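Local structure of methanogen homoaconitase large subunit (Methanocaldococcus jannaschii, 4KP2) at residues N131-G136 / G148-G153; T23-I28 / T239-A244; I43-D48 / T168-P173; I118-L123 / S139-H144. The protein catalyses, together with a small subunit, the reversible dehydration of (R)-homocitrate to cis-homoaconitate and the hydration of that intermediate to homoisocitrate, using a [4Fe-4S] cluster. All blocks are in the same frame, centred on the assembly; numbering follows the deposited sequence.

Contact 1 (N131-G136 / G148-G153)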
loop_
_atom_site.group_PDB
_atom_site.type_symbol
_atom_site.label_atom_id
_atom_site.label_comp_id
_atom_site.label_asym_id
_atom_site.label_seq_id
_atom_site.Cartn_x
_atom_site.Cartn_y
_atom_site.Cartn_z
ATOM N N ASN A 131 12.586 8.368 -31.813
ATOM C CA ASN A 131 13.747 9.169 -32.212
ATOM C C ASN A 131 14.256 10.144 -31.146
ATOM O O ASN A 131 15.208 10.888 -31.384
ATOM C CB ASN A 131 13.485 9.909 -33.530
ATOM C CG ASN A 131 13.030 8.983 -34.638
ATOM O OD1 ASN A 131 13.335 7.791 -34.632
ATOM N ND2 ASN A 131 12.293 9.529 -35.598
ATOM N N MET A 132 13.631 10.131 -29.974
ATOM C CA MET A 132 14.028 11.020 -28.886
ATOM C C MET A 132 15.351 10.608 -28.251
ATOM O O MET A 132 15.859 9.512 -28.488
ATOM C CB MET A 132 12.955 11.056 -27.798
ATOM C CG MET A 132 11.874 12.104 -27.991
ATOM S SD MET A 132 10.843 12.249 -26.518
ATOM C CE MET A 132 9.727 13.562 -26.998
ATOM N N PHE A 133 15.903 11.508 -27.444
ATOM C CA PHE A 133 17.006 11.175 -26.558
ATOM C C PHE A 133 16.511 11.339 -25.129
ATOM O O PHE A 133 16.402 12.458 -24.626
ATOM C CB PHE A 133 18.207 12.085 -26.811
ATOM C CG PHE A 133 19.389 11.784 -25.935
ATOM C CD1 PHE A 133 20.322 10.831 -26.309
ATOM C CD2 PHE A 133 19.569 12.451 -24.736
ATOM C CE1 PHE A 133 21.410 10.552 -25.505
ATOM C CE2 PHE A 133 20.655 12.174 -23.927
ATOM C CZ PHE A 133 21.577 11.223 -24.312
ATOM N N VAL A 134 16.199 10.223 -24.481
ATOM C CA VAL A 134 15.600 10.257 -23.153
ATOM C C VAL A 134 16.616 10.006 -22.043
ATOM O O VAL A 134 17.199 8.927 -21.947
ATOM C CB VAL A 134 14.447 9.244 -23.030
ATOM C CG1 VAL A 134 13.856 9.277 -21.628
ATOM C CG2 VAL A 134 13.380 9.529 -24.072
ATOM N N ALA A 135 16.821 11.016 -21.205
ATOM C CA ALA A 135 17.736 10.905 -20.079
ATOM C C ALA A 135 16.950 10.752 -18.784
ATOM O O ALA A 135 15.965 11.454 -18.561
ATOM C CB ALA A 135 18.635 12.121 -20.013
ATOM N N GLY A 136 17.387 9.834 -17.931
ATOM C CA GLY A 136 16.674 9.567 -16.698
ATOM C C GLY A 136 17.569 9.262 -15.514
ATOM O O GLY A 136 18.633 8.659 -15.658
ATOM N N GLY A 148 11.704 3.343 -29.929
ATOM C CA GLY A 148 12.651 3.637 -30.988
ATOM C C GLY A 148 13.447 4.886 -30.671
ATOM O O GLY A 148 13.854 5.624 -31.567
ATOM N N ALA A 149 13.662 5.123 -29.382
ATOM C CA ALA A 149 14.409 6.288 -28.933
ATOM C C ALA A 149 15.601 5.871 -28.084
ATOM O O ALA A 149 15.528 4.904 -27.328
ATOM C CB ALA A 149 13.504 7.225 -28.150
ATOM N N PHE A 150 16.701 6.602 -28.218
ATOM C CA PHE A 150 17.898 6.319 -27.440
ATOM C C PHE A 150 17.714 6.809 -26.009
ATOM O O PHE A 150 17.698 8.012 -25.750
ATOM C CB PHE A 150 19.121 6.980 -28.078
ATOM C CG PHE A 150 20.422 6.583 -27.445
ATOM C CD1 PHE A 150 21.116 5.471 -27.890
ATOM C CD2 PHE A 150 20.952 7.322 -26.402
ATOM C CE1 PHE A 150 22.314 5.105 -27.305
ATOM C CE2 PHE A 150 22.147 6.960 -25.813
ATOM C CZ PHE A 150 22.829 5.851 -26.266
ATOM N N ALA A 151 17.575 5.869 -25.081
ATOM C CA ALA A 151 17.318 6.211 -23.687
ATOM C C ALA A 151 18.283 5.515 -22.736
ATOM O O ALA A 151 18.400 4.291 -22.742
ATOM C CB ALA A 151 15.880 5.879 -23.321
ATOM N N THR A 152 18.973 6.306 -21.919
ATOM C CA THR A 152 19.925 5.773 -20.950
ATOM C C THR A 152 19.722 6.395 -19.573
ATOM O O THR A 152 19.044 7.413 -19.434
ATOM C CB THR A 152 21.381 6.014 -21.391
ATOM O OG1 THR A 152 21.570 7.404 -21.682
ATOM C CG2 THR A 152 21.709 5.193 -22.630
ATOM N N GLY A 153 20.314 5.776 -18.557
ATOM C CA GLY A 153 20.198 6.260 -17.195
ATOM C C GLY A 153 21.437 6.992 -16.720
ATOM O O GLY A 153 22.562 6.588 -17.010
#

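Contact 2 (T23-I28 / T239-A244)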
loop_
_atom_site.group_PDB
_atom_site.type_symbol
_atom_site.label_atom_id
_atom_site.label_comp_id
_atom_site.label_asym_id
_atom_site.label_seq_id
_atom_site.Cartn_x
_atom_site.Cartn_y
_atom_site.Cartn_z
ATOM N N THR A 23 23.729 1.111 -37.647
ATOM C CA THR A 23 22.821 0.555 -36.652
ATOM C C THR A 23 21.692 1.525 -36.328
ATOM O O THR A 23 21.717 2.686 -36.740
ATOM C CB THR A 23 23.564 0.193 -35.355
ATOM O OG1 THR A 23 24.076 1.385 -34.746
ATOM C CG2 THR A 23 24.716 -0.756 -35.650
ATOM N N LEU A 24 20.703 1.038 -35.588
ATOM C CA LEU A 24 19.560 1.854 -35.200
ATOM C C LEU A 24 19.995 3.005 -34.302
ATOM O O LEU A 24 19.573 4.145 -34.493
ATOM C CB LEU A 24 18.508 1.000 -34.492
ATOM C CG LEU A 24 17.230 1.716 -34.056
ATOM C CD1 LEU A 24 16.582 2.421 -35.236
ATOM C CD2 LEU A 24 16.267 0.726 -33.430
ATOM N N VAL A 25 20.843 2.697 -33.327
ATOM C CA VAL A 25 21.376 3.706 -32.417
ATOM C C VAL A 25 22.134 4.790 -33.180
ATOM O O VAL A 25 21.950 5.981 -32.928
ATOM C CB VAL A 25 22.299 3.071 -31.359
ATOM C CG1 VAL A 25 23.092 4.140 -30.624
ATOM C CG2 VAL A 25 21.485 2.234 -30.385
ATOM N N GLU A 26 22.973 4.369 -34.121
ATOM C CA GLU A 26 23.735 5.303 -34.942
ATOM C C GLU A 26 22.821 6.208 -35.763
ATOM O O GLU A 26 23.117 7.385 -35.957
ATOM C CB GLU A 26 24.699 4.554 -35.864
ATOM C CG GLU A 26 25.916 3.987 -35.158
ATOM C CD GLU A 26 26.837 3.238 -36.100
ATOM O OE1 GLU A 26 26.429 2.987 -37.254
ATOM O OE2 GLU A 26 27.967 2.904 -35.689
ATOM N N LYS A 27 21.712 5.654 -36.242
ATOM C CA LYS A 27 20.756 6.429 -37.023
ATOM C C LYS A 27 19.968 7.403 -36.155
ATOM O O LYS A 27 19.656 8.513 -36.584
ATOM C CB LYS A 27 19.798 5.510 -37.783
ATOM C CG LYS A 27 20.408 4.859 -39.009
ATOM C CD LYS A 27 19.339 4.226 -39.881
ATOM C CE LYS A 27 19.925 3.733 -41.193
ATOM N NZ LYS A 27 18.876 3.216 -42.110
ATOM N N ILE A 28 19.648 6.983 -34.936
ATOM C CA ILE A 28 18.908 7.828 -34.005
ATOM C C ILE A 28 19.749 9.022 -33.562
ATOM O O ILE A 28 19.270 10.157 -33.534
ATOM C CB ILE A 28 18.447 7.035 -32.765
ATOM C CG1 ILE A 28 17.413 5.980 -33.159
ATOM C CG2 ILE A 28 17.855 7.966 -31.723
ATOM C CD1 ILE A 28 17.032 5.046 -32.028
ATOM N N THR A 239 21.907 0.504 -23.180
ATOM C CA THR A 239 20.500 0.715 -23.493
ATOM C C THR A 239 19.971 -0.406 -24.379
ATOM O O THR A 239 20.742 -1.130 -25.013
ATOM C CB THR A 239 20.263 2.062 -24.209
ATOM O OG1 THR A 239 18.857 2.274 -24.382
ATOM C CG2 THR A 239 20.946 2.075 -25.570
ATOM N N GLY A 240 18.651 -0.549 -24.411
ATOM C CA GLY A 240 18.007 -1.506 -25.289
ATOM C C GLY A 240 17.000 -0.791 -26.165
ATOM O O GLY A 240 16.105 -0.117 -25.660
ATOM N N VAL A 241 17.145 -0.930 -27.479
ATOM C CA VAL A 241 16.291 -0.200 -28.411
ATOM C C VAL A 241 15.584 -1.121 -29.408
ATOM O O VAL A 241 16.158 -2.102 -29.887
ATOM C CB VAL A 241 17.088 0.904 -29.155
ATOM C CG1 VAL A 241 18.138 0.296 -30.073
ATOM C CG2 VAL A 241 16.150 1.822 -29.928
ATOM N N ILE A 242 14.325 -0.806 -29.696
ATOM C CA ILE A 242 13.534 -1.559 -30.661
ATOM C C ILE A 242 12.996 -0.631 -31.747
ATOM O O ILE A 242 12.472 0.444 -31.452
ATOM C CB ILE A 242 12.361 -2.293 -29.978
ATOM C CG1 ILE A 242 12.891 -3.400 -29.066
ATOM C CG2 ILE A 242 11.411 -2.879 -31.010
ATOM C CD1 ILE A 242 11.810 -4.215 -28.404
ATOM N N GLU A 243 13.136 -1.055 -33.001
ATOM C CA GLU A 243 12.683 -0.271 -34.144
ATOM C C GLU A 243 11.187 0.022 -34.072
ATOM O O GLU A 243 10.382 -0.866 -33.789
ATOM C CB GLU A 243 13.020 -1.003 -35.443
ATOM C CG GLU A 243 12.699 -0.227 -36.709
ATOM C CD GLU A 243 13.124 -0.967 -37.962
ATOM O OE1 GLU A 243 14.345 -1.104 -38.186
ATOM O OE2 GLU A 243 12.236 -1.417 -38.716
ATOM N N ALA A 244 10.826 1.275 -34.328
ATOM C CA ALA A 244 9.438 1.710 -34.246
ATOM C C ALA A 244 8.640 1.290 -35.475
ATOM O O ALA A 244 9.124 1.381 -36.603
ATOM C CB ALA A 244 9.367 3.216 -34.059
#

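Contact 3 (I43-D48 / T168-P173)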
loop_
_atom_site.group_PDB
_atom_site.type_symbol
_atom_site.label_atom_id
_atom_site.label_comp_id
_atom_site.label_asym_id
_atom_site.label_seq_id
_atom_site.Cartn_x
_atom_site.Cartn_y
_atom_site.Cartn_z
ATOM N N ILE A 43 29.936 12.413 -28.868
ATOM C CA ILE A 43 29.180 13.551 -29.380
ATOM C C ILE A 43 28.410 14.281 -28.283
ATOM O O ILE A 43 28.199 13.745 -27.194
ATOM C CB ILE A 43 28.186 13.115 -30.471
ATOM C CG1 ILE A 43 27.185 12.105 -29.906
ATOM C CG2 ILE A 43 28.925 12.521 -31.660
ATOM C CD1 ILE A 43 26.174 11.615 -30.918
ATOM N N GLU A 44 27.999 15.507 -28.583
ATOM C CA GLU A 44 27.186 16.293 -27.665
ATOM C C GLU A 44 25.733 16.245 -28.116
ATOM O O GLU A 44 25.395 16.738 -29.192
ATOM C CB GLU A 44 27.674 17.740 -27.624
ATOM C CG GLU A 44 26.935 18.619 -26.629
ATOM C CD GLU A 44 27.384 20.065 -26.680
ATOM O OE1 GLU A 44 27.831 20.512 -27.759
ATOM O OE2 GLU A 44 27.296 20.751 -25.641
ATOM N N VAL A 45 24.877 15.653 -27.291
ATOM C CA VAL A 45 23.476 15.459 -27.649
ATOM C C VAL A 45 22.536 16.333 -26.825
ATOM O O VAL A 45 22.606 16.351 -25.596
ATOM C CB VAL A 45 23.057 13.987 -27.472
ATOM C CG1 VAL A 45 21.605 13.795 -27.880
ATOM C CG2 VAL A 45 23.966 13.081 -28.281
ATOM N N GLU A 46 21.658 17.060 -27.508
ATOM C CA GLU A 46 20.618 17.822 -26.832
ATOM C C GLU A 46 19.536 16.867 -26.346
ATOM O O GLU A 46 19.035 16.045 -27.109
ATOM C CB GLU A 46 20.020 18.875 -27.767
ATOM C CG GLU A 46 20.998 19.966 -28.174
ATOM C CD GLU A 46 20.340 21.067 -28.982
ATOM O OE1 GLU A 46 19.151 20.915 -29.337
ATOM O OE2 GLU A 46 21.011 22.083 -29.257
ATOM N N VAL A 47 19.183 16.975 -25.070
ATOM C CA VAL A 47 18.240 16.045 -24.459
ATOM C C VAL A 47 16.789 16.434 -24.728
ATOM O O VAL A 47 16.392 17.582 -24.522
ATOM C CB VAL A 47 18.479 15.929 -22.942
ATOM C CG1 VAL A 47 17.533 14.913 -22.326
ATOM C CG2 VAL A 47 19.925 15.543 -22.674
ATOM N N ASP A 48 16.004 15.466 -25.193
ATOM C CA ASP A 48 14.598 15.695 -25.508
ATOM C C ASP A 48 13.700 15.508 -24.290
ATOM O O ASP A 48 12.619 16.087 -24.214
ATOM C CB ASP A 48 14.146 14.755 -26.627
ATOM C CG ASP A 48 14.783 15.085 -27.956
ATOM O OD1 ASP A 48 14.912 16.287 -28.265
ATOM O OD2 ASP A 48 15.155 14.146 -28.689
ATOM N N THR A 168 24.141 16.710 -23.029
ATOM C CA THR A 168 25.032 15.792 -22.335
ATOM C C THR A 168 26.098 15.267 -23.289
ATOM O O THR A 168 25.997 15.440 -24.504
ATOM C CB THR A 168 24.265 14.607 -21.730
ATOM O OG1 THR A 168 25.162 13.803 -20.954
ATOM C CG2 THR A 168 23.653 13.757 -22.830
ATOM N N TRP A 169 27.119 14.627 -22.733
ATOM C CA TRP A 169 28.216 14.104 -23.537
ATOM C C TRP A 169 28.322 12.594 -23.388
ATOM O O TRP A 169 28.681 12.089 -22.324
ATOM C CB TRP A 169 29.535 14.765 -23.135
ATOM C CG TRP A 169 29.522 16.251 -23.291
ATOM C CD1 TRP A 169 28.980 17.159 -22.430
ATOM C CD2 TRP A 169 30.079 17.008 -24.374
ATOM N NE1 TRP A 169 29.162 18.434 -22.910
ATOM C CE2 TRP A 169 29.836 18.368 -24.101
ATOM C CE3 TRP A 169 30.761 16.666 -25.546
ATOM C CZ2 TRP A 169 30.248 19.386 -24.957
ATOM C CZ3 TRP A 169 31.170 17.679 -26.395
ATOM C CH2 TRP A 169 30.912 19.022 -26.096
ATOM N N ILE A 170 28.002 11.878 -24.461
ATOM C CA ILE A 170 28.072 10.423 -24.451
ATOM C C ILE A 170 28.890 9.904 -25.623
ATOM O O ILE A 170 29.144 10.625 -26.590
ATOM C CB ILE A 170 26.674 9.790 -24.530
ATOM C CG1 ILE A 170 26.017 10.135 -25.866
ATOM C CG2 ILE A 170 25.810 10.241 -23.361
ATOM C CD1 ILE A 170 24.712 9.422 -26.104
ATOM N N LYS A 171 29.302 8.646 -25.528
ATOM C CA LYS A 171 30.013 7.992 -26.613
ATOM C C LYS A 171 29.062 7.038 -27.321
ATOM O O LYS A 171 28.422 6.206 -26.677
ATOM C CB LYS A 171 31.219 7.224 -26.072
ATOM C CG LYS A 171 32.069 6.570 -27.147
ATOM C CD LYS A 171 33.225 5.770 -26.555
ATOM C CE LYS A 171 34.290 6.665 -25.927
ATOM N NZ LYS A 171 33.993 7.049 -24.514
ATOM N N VAL A 172 28.964 7.170 -28.642
ATOM C CA VAL A 172 28.090 6.309 -29.433
ATOM C C VAL A 172 28.490 4.849 -29.263
ATOM O O VAL A 172 29.586 4.449 -29.653
ATOM C CB VAL A 172 28.122 6.677 -30.925
ATOM C CG1 VAL A 172 27.182 5.773 -31.712
ATOM C CG2 VAL A 172 27.750 8.137 -31.120
ATOM N N PRO A 173 27.592 4.051 -28.669
ATOM C CA PRO A 173 27.889 2.669 -28.285
ATOM C C PRO A 173 27.872 1.709 -29.466
ATOM O O PRO A 173 27.289 2.009 -30.508
ATOM C CB PRO A 173 26.742 2.331 -27.334
ATOM C CG PRO A 173 25.601 3.138 -27.850
ATOM C CD PRO A 173 26.204 4.428 -28.345
#

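Contact 4 (I118-L123 / S139-H144)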
loop_
_atom_site.group_PDB
_atom_site.type_symbol
_atom_site.label_atom_id
_atom_site.label_comp_id
_atom_site.label_asym_id
_atom_site.label_seq_id
_atom_site.Cartn_x
_atom_site.Cartn_y
_atom_site.Cartn_z
ATOM N N ILE A 118 4.572 4.301 -11.731
ATOM C CA ILE A 118 6.012 4.201 -11.926
ATOM C C ILE A 118 6.488 5.252 -12.924
ATOM O O ILE A 118 5.800 5.544 -13.902
ATOM C CB ILE A 118 6.410 2.794 -12.415
ATOM C CG1 ILE A 118 5.831 1.728 -11.483
ATOM C CG2 ILE A 118 7.923 2.652 -12.503
ATOM C CD1 ILE A 118 6.153 0.317 -11.899
ATOM N N CYS A 119 7.660 5.819 -12.658
ATOM C CA CYS A 119 8.235 6.876 -13.484
ATOM C C CYS A 119 8.344 6.491 -14.957
ATOM O O CYS A 119 7.999 7.277 -15.838
ATOM C CB CYS A 119 9.613 7.264 -12.950
ATOM S SG CYS A 119 10.807 5.902 -12.918
ATOM N N HIS A 120 8.827 5.282 -15.219
ATOM C CA HIS A 120 8.998 4.816 -16.590
ATOM C C HIS A 120 7.657 4.538 -17.259
ATOM O O HIS A 120 7.499 4.750 -18.461
ATOM C CB HIS A 120 9.872 3.564 -16.626
ATOM C CG HIS A 120 11.265 3.788 -16.122
ATOM N ND1 HIS A 120 11.954 4.957 -16.343
ATOM C CD2 HIS A 120 12.088 2.991 -15.401
ATOM C CE1 HIS A 120 13.149 4.873 -15.783
ATOM N NE2 HIS A 120 13.255 3.692 -15.206
ATOM N N GLN A 121 6.695 4.060 -16.477
ATOM C CA GLN A 121 5.367 3.767 -17.001
ATOM C C GLN A 121 4.634 5.052 -17.372
ATOM O O GLN A 121 3.988 5.128 -18.415
ATOM C CB GLN A 121 4.552 2.964 -15.986
ATOM C CG GLN A 121 3.186 2.535 -16.494
ATOM C CD GLN A 121 3.270 1.579 -17.669
ATOM O OE1 GLN A 121 4.234 0.824 -17.805
ATOM N NE2 GLN A 121 2.257 1.608 -18.528
ATOM N N ILE A 122 4.739 6.057 -16.507
ATOM C CA ILE A 122 4.152 7.367 -16.771
ATOM C C ILE A 122 4.790 7.989 -18.007
ATOM O O ILE A 122 4.105 8.558 -18.860
ATOM C CB ILE A 122 4.342 8.317 -15.572
ATOM C CG1 ILE A 122 3.532 7.829 -14.371
ATOM C CG2 ILE A 122 3.934 9.737 -15.937
ATOM C CD1 ILE A 122 3.686 8.695 -13.143
ATOM N N LEU A 123 6.109 7.861 -18.099
ATOM C CA LEU A 123 6.869 8.421 -19.209
ATOM C C LEU A 123 6.456 7.778 -20.530
ATOM O O LEU A 123 6.448 8.430 -21.574
ATOM C CB LEU A 123 8.367 8.219 -18.972
ATOM C CG LEU A 123 9.288 9.406 -19.251
ATOM C CD1 LEU A 123 8.841 10.615 -18.450
ATOM C CD2 LEU A 123 10.726 9.048 -18.915
ATOM N N SER A 139 18.320 3.560 -13.280
ATOM C CA SER A 139 19.130 2.565 -13.977
ATOM C C SER A 139 18.336 1.770 -15.013
ATOM O O SER A 139 18.892 0.914 -15.701
ATOM C CB SER A 139 19.794 1.616 -12.975
ATOM O OG SER A 139 18.824 0.967 -12.170
ATOM N N HIS A 140 17.043 2.057 -15.125
ATOM C CA HIS A 140 16.191 1.369 -16.089
ATOM C C HIS A 140 15.475 2.340 -17.022
ATOM O O HIS A 140 14.324 2.118 -17.399
ATOM C CB HIS A 140 15.176 0.476 -15.374
ATOM C CG HIS A 140 15.797 -0.658 -14.622
ATOM N ND1 HIS A 140 16.272 -0.527 -13.334
ATOM C CD2 HIS A 140 16.028 -1.943 -14.978
ATOM C CE1 HIS A 140 16.764 -1.683 -12.929
ATOM N NE2 HIS A 140 16.629 -2.560 -13.908
ATOM N N THR A 141 16.164 3.411 -17.394
ATOM C CA THR A 141 15.636 4.368 -18.358
ATOM C C THR A 141 15.688 3.753 -19.756
ATOM O O THR A 141 15.026 4.220 -20.682
ATOM C CB THR A 141 16.431 5.689 -18.323
ATOM O OG1 THR A 141 16.588 6.114 -16.964
ATOM C CG2 THR A 141 15.716 6.780 -19.108
ATOM N N CYS A 142 16.463 2.680 -19.888
ATOM C CA CYS A 142 16.608 1.964 -21.153
ATOM C C CYS A 142 15.292 1.359 -21.643
ATOM O O CYS A 142 15.189 0.929 -22.793
ATOM C CB CYS A 142 17.665 0.867 -21.018
ATOM S SG CYS A 142 17.373 -0.285 -19.652
ATOM N N THR A 143 14.294 1.328 -20.764
ATOM C CA THR A 143 12.972 0.804 -21.089
ATOM C C THR A 143 12.345 1.545 -22.269
ATOM O O THR A 143 11.639 0.952 -23.085
ATOM C CB THR A 143 12.028 0.908 -19.871
ATOM O OG1 THR A 143 12.632 0.271 -18.738
ATOM C CG2 THR A 143 10.687 0.252 -20.161
ATOM N N HIS A 144 12.629 2.840 -22.362
ATOM C CA HIS A 144 12.013 3.701 -23.367
ATOM C C HIS A 144 12.658 3.565 -24.743
ATOM O O HIS A 144 12.433 4.392 -25.627
ATOM C CB HIS A 144 12.057 5.157 -22.904
ATOM C CG HIS A 144 11.585 5.350 -21.497
ATOM N ND1 HIS A 144 10.260 5.234 -21.136
ATOM C CD2 HIS A 144 12.262 5.640 -20.363
ATOM C CE1 HIS A 144 10.141 5.450 -19.838
ATOM N NE2 HIS A 144 11.339 5.699 -19.344
#

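Contact 1 (N131-G136 / G148-G153)
Phe133 to Gly136 and Phe150 to Gly153 pair in parallel at one border of the five-stranded parallel sheet of an alpha-beta-alpha sandwich, strand 150-153 being outermost within this chain. The ladder alternates between strands: Val134 N donates to Phe150 O at 3.0 Å, Thr152 N to Val134 O at 3.2 Å, and Gly136 N to Thr152 O at 3.3 Å. Ahead of the strands Asn131 N bonds to Gly148 O; at their start Phe150 N makes a weak bond to Met132 O. Phe150 O also takes a CA-H contact from Phe133, and Val134 O one from Ala151. The N-H groups of Phe133 and Ala135 face the other way, Phe133 N to Asp48 OD2 and Ala135 to strand 49-53, while Phe133 O accepts from the backbone N of Asp48; Ala151 O is held by Thr239 OG1, and the Asn131 amide nitrogen by Glu269 O. Val134 and Ala151 meet on one face of the sheet, CB to CB. On the other, Phe133 and Phe150 point the same way, each with CG anti to its own N (chi1 -179° in Phe133). Their rings run side by side, rim to rim with centroids 5.7 Å apart, and Phe133 CE1 lies 3.4 Å from Phe150 CD2.

Contact 2 (T23-I28 / T239-A244)
Ile28 N donates to Leu24 O at 2.9 Å, the helical bond that sets these two residues one turn apart on the side of helix 24-33 facing Val241. Everything that crosses to residues 239-244 is apolar. Leu24 spans to two residues of the strand segment: with CG anti to the backbone N (chi1 -178°), its CD2 methyl lies 3.7 Å from Val241 CG2 and 3.6 Å from the backbone N of Glu243. Val25 offers CG2 to Val241 CG1 at 3.9 Å, while Ile28 runs antiparallel to the Val241 side chain, its CD1 touching CG2. Both methyls of Val241 are therefore engaged, and an alanine here would probably open a gap between helix and strand, depriving Leu24 CD2, Val25 CG2 and Ile28 CD1 of their shared partner. The carboxylate of Glu243 turns to another task, its OE1 accepting from Val273 N. Away from the strand, Thr23 OG1 accepts from Glu26 N at 3.2 Å and Glu26 OE1 weakly takes Thr23 N in return. The axes of residues 24-28 and 239-242 pass 9.9 Å apart at 87°. This is a helix started by a capping box and laid crosswise over a strand of a mixed beta sheet.

Contact 3 (I43-D48 / T168-P173)
Glu44 and Trp169 lie across from each other as a non-hydrogen-bonded pair, and the glutamate runs out over the indole. Its CB sits 3.7 Å from the centroid of the six-membered ring and only 11° off the ring normal, a true CH-pi contact. CG, anti to the backbone N (chi1 -177°), carries the extended chain across the same ring, passing above it toward the rim at CZ2. CD comes 3.4 Å from Trp169 CZ2. At the tip OE2 approaches that same CZ2 to 3.3 Å, while OE1 lies nearer CH2; the carboxylate is stacked on the ring with the two planes 24° apart. OE2 is also close to the like-charged OE1 of Glu167, which would tend to raise the proton affinity of the pair. The indole nitrogen has its own partner, Tyr161 OH, a bond likely to limit rotation of the ring. The backbones beneath are antiparallel neighbours in a mixed sheet, strand 42-46 running beside the long strand 167-180. Val45 and Thr168 exchange two bonds, N to O, each 3.0 Å. Ile43 N donates to Ile170 O at the same length, but the return bond from Ile170 N is weak. The sheet's other face, bearing Ile43, Val45, Thr168 and Ile170, is largely apolar and packs on Phe133 and on helix 24-33. There Val45 CG2 lies loosely against Ile170 CD1, and Ile43 CD1 meets Val172 CG2 at 3.8 Å.

Contact 4 (I118-L123 / S139-H144)
His120, in the first turn of helix 119-126, meets the 139-144 loop beside the cluster site, where its side chain touches Cys323, a predicted ligand of the [4Fe-4S] cluster. The imidazole is clasped between two groups. His140 O lies over one face, 2.9 Å from His120 NE2 but at an angle too poor for a hydrogen bond. Over the centre of the opposite face sits Cys119 SG, 3.7 Å above the plane. His120 NE2 instead bonds to Asp138 OD1, which also receives His140 N. His140 O is itself gripped by Thr143 OG1 at 2.8 Å. On the other side of the ring, His120 ND1 makes a weak bond to His144 NE2 at 3.2 Å, bent to 121° at the hydrogen. The two imidazole planes stand 74° apart, neither stacked nor edge-to-face. CG of His144 lies anti to its carbonyl carbon (chi1 -48°), turning the ring toward the helix, where CE1 meets His120 O edge-on at 3.1 Å and Leu123 CB at 3.4 Å. With alanine in place of His120, Asp138 OD1 would probably lose its imidazole partner, His144 NE2 its weak donor, and a gap would open next to Cys323. The ring of His140 is in turn tied through NE2 to Glu234 OE2. The His120-Asp138 pair thus lies at the predicted cluster site with the His140-Glu234 pair adjoining it, consistent with the paired histidines and acids that handle protons in aconitases.

Overall arrangement
All four contacts lie within one aconitase-family region. The centres of contacts 2, 3 and 4 each lie about 10 Å from that of contact 1. Along the chain 23-28 and 239-244 enclose 43-48 and 168-173, which enclose the alternating segments of contacts 4 and 1. Contacts 2 and 3 both reach the mixed sheet, and helix 24-33 of contact 2 packs against contact 3, whereas contact 1 belongs to the parallel sheet; Phe133 and Phe150 join the two layers by packing on Ile170, Val25 and Thr239. Thr141 of contact 4 rests on Gly136 and Ala151. From the chain centre, contacts 3, 2, 1 and 4 lie about 21, 17, 13 and 5 Å by centres, contact 4 beside the predicted cluster ligand Cys323.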